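Local coordinates for protein endonuclease V (Bacillus subtilis, PDB 3GA2) that probably repairs deaminated DNA with the help of magnesium, cutting double-stranded DNA at the second phosphodiester bond 3' to a deoxyinosine, at residues 143-148 against 212-217. The protein carries 1 engineered substitution. Sequence-based numbering, arbitrary orientation.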
# COMPACT_ATOMS: atom_id res chain seq x y z
N ILE A 143 2.33 -1.85 -3.72
CA ILE A 143 1.94 -2.53 -4.96
C ILE A 143 1.03 -1.54 -5.73
O ILE A 143 -0.16 -1.45 -5.44
CB ILE A 143 1.13 -3.81 -4.67
CG1 ILE A 143 1.95 -4.80 -3.83
CG2 ILE A 143 0.71 -4.46 -5.98
CD1 ILE A 143 3.17 -5.37 -4.54
N ALA A 144 1.60 -0.81 -6.68
CA ALA A 144 0.83 0.16 -7.46
C ALA A 144 0.38 -0.37 -8.84
O ALA A 144 1.15 -1.02 -9.54
CB ALA A 144 1.65 1.45 -7.63
N LYS A 145 -0.86 -0.06 -9.22
CA LYS A 145 -1.41 -0.50 -10.51
C LYS A 145 -1.03 0.45 -11.63
O LYS A 145 -1.13 0.11 -12.81
CB LYS A 145 -2.94 -0.57 -10.44
CG LYS A 145 -3.50 -1.52 -9.40
CD LYS A 145 -5.01 -1.30 -9.25
CE LYS A 145 -5.59 -2.13 -8.13
NZ LYS A 145 -7.04 -1.89 -7.96
N THR A 146 -0.64 1.67 -11.28
CA THR A 146 -0.26 2.66 -12.28
C THR A 146 1.10 3.25 -11.95
O THR A 146 1.48 3.35 -10.78
CB THR A 146 -1.28 3.81 -12.35
OG1 THR A 146 -1.28 4.53 -11.11
CG2 THR A 146 -2.68 3.26 -12.62
N TYR A 147 1.82 3.65 -12.99
CA TYR A 147 3.15 4.21 -12.83
C TYR A 147 3.17 5.70 -12.54
O TYR A 147 2.60 6.49 -13.28
CB TYR A 147 3.98 3.93 -14.07
CG TYR A 147 5.38 4.50 -14.00
CD1 TYR A 147 6.31 4.00 -13.09
CD2 TYR A 147 5.78 5.53 -14.86
CE1 TYR A 147 7.61 4.51 -13.04
CE2 TYR A 147 7.07 6.05 -14.82
CZ TYR A 147 7.98 5.53 -13.90
OH TYR A 147 9.26 6.03 -13.87
N LEU A 148 3.85 6.06 -11.46
CA LEU A 148 4.00 7.46 -11.07
C LEU A 148 5.33 7.95 -11.65
O LEU A 148 6.39 7.59 -11.15
CB LEU A 148 4.02 7.57 -9.55
CG LEU A 148 4.14 8.99 -8.98
CD1 LEU A 148 2.93 9.82 -9.39
CD2 LEU A 148 4.25 8.91 -7.46
N GLU A 212 -4.06 -15.43 -11.98
CA GLU A 212 -5.48 -15.09 -11.98
C GLU A 212 -5.59 -13.57 -12.02
O GLU A 212 -6.52 -13.00 -12.59
CB GLU A 212 -6.15 -15.62 -10.71
CG GLU A 212 -7.56 -16.15 -10.90
CD GLU A 212 -7.59 -17.54 -11.50
OE1 GLU A 212 -7.02 -17.74 -12.60
OE2 GLU A 212 -8.19 -18.44 -10.87
N SER A 213 -4.61 -12.91 -11.39
CA SER A 213 -4.55 -11.45 -11.34
C SER A 213 -3.11 -10.99 -11.22
O SER A 213 -2.22 -11.76 -10.86
CB SER A 213 -5.35 -10.92 -10.15
OG SER A 213 -6.72 -11.26 -10.28
N ARG A 214 -2.88 -9.72 -11.53
CA ARG A 214 -1.53 -9.17 -11.43
C ARG A 214 -1.27 -8.65 -10.02
O ARG A 214 -0.16 -8.22 -9.71
CB ARG A 214 -1.34 -8.05 -12.44
CG ARG A 214 -2.35 -6.93 -12.32
CD ARG A 214 -2.03 -5.82 -13.31
NE ARG A 214 -2.99 -4.72 -13.20
CZ ARG A 214 -2.67 -3.44 -13.30
NH1 ARG A 214 -1.41 -3.08 -13.53
NH2 ARG A 214 -3.61 -2.52 -13.19
N LEU A 215 -2.29 -8.69 -9.17
CA LEU A 215 -2.13 -8.23 -7.80
C LEU A 215 -1.94 -9.41 -6.87
O LEU A 215 -2.62 -10.42 -7.00
CB LEU A 215 -3.37 -7.46 -7.35
CG LEU A 215 -3.78 -6.24 -8.17
CD1 LEU A 215 -5.03 -5.65 -7.54
CD2 LEU A 215 -2.66 -5.21 -8.21
N PRO A 216 -1.01 -9.29 -5.91
CA PRO A 216 -0.80 -10.40 -4.98
C PRO A 216 -2.09 -10.75 -4.25
O PRO A 216 -2.91 -9.88 -3.98
CB PRO A 216 0.31 -9.88 -4.06
CG PRO A 216 0.20 -8.38 -4.17
CD PRO A 216 -0.11 -8.16 -5.62
N ILE A 217 -2.27 -12.04 -3.95
CA ILE A 217 -3.48 -12.52 -3.29
C ILE A 217 -4.10 -11.59 -2.24
O ILE A 217 -5.27 -11.23 -2.36
CB ILE A 217 -3.25 -13.91 -2.65
CG1 ILE A 217 -2.91 -14.93 -3.74
CG2 ILE A 217 -4.50 -14.37 -1.92
CD1 ILE A 217 -2.44 -16.26 -3.19
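The side chain of Lys145 overlaps the guanidinium of Arg214, Lys145 CG lying over one face and Lys145 CB 3.4 Å from Arg214 NH2, the two chains crossing at about a right angle. Beside this overlap runs the hydrogen bond that joins the two segments: Arg214 NH1 donates to Lys145 O at 3.3 Å, with an N-H...O angle of 152°, in the carbonyl plane on a lone pair, the oxygen tilted 16° out of the guanidinium plane. The same NH1 also bonds weakly to Pro187 O. The extended run from CG to NE carries the guanidinium out toward Lys145.

Leu215 meets the lysine at two points, its CD1 3.6 Å from Lys145 CE and its CD2 4.0 Å from Lys145 CG. Deeper in, Ile143 and Pro216 approach tip to tip, with CG2 of the isoleucine 3.8 Å from CD of the proline. The torsion that sets CG2 anti to the backbone N leaves CG1 of Ile143 beside that N, 4.0 Å from Pro216 CG. Pro216 is the N-cap residue of helix 217-235, so this apolar patch seats the start of that helix against the end of strand 140-144, a central strand of the RNase H-like sheet.

An alanine in place of Arg214 would probably cost Lys145 O its bond from NH1, leaving it the weak one from Lys186 NZ, and open a gap beside CB and CG of the lysine. Beyond the overlap, Lys145 NZ forms salt bridges to Asp116, a predicted magnesium ligand, and to Asp223. The chemistry thus divides the lysine: its aliphatic part is flanked by arginine and leucine on two adjoining sides, which probably helps steer its amino end toward the predicted metal site.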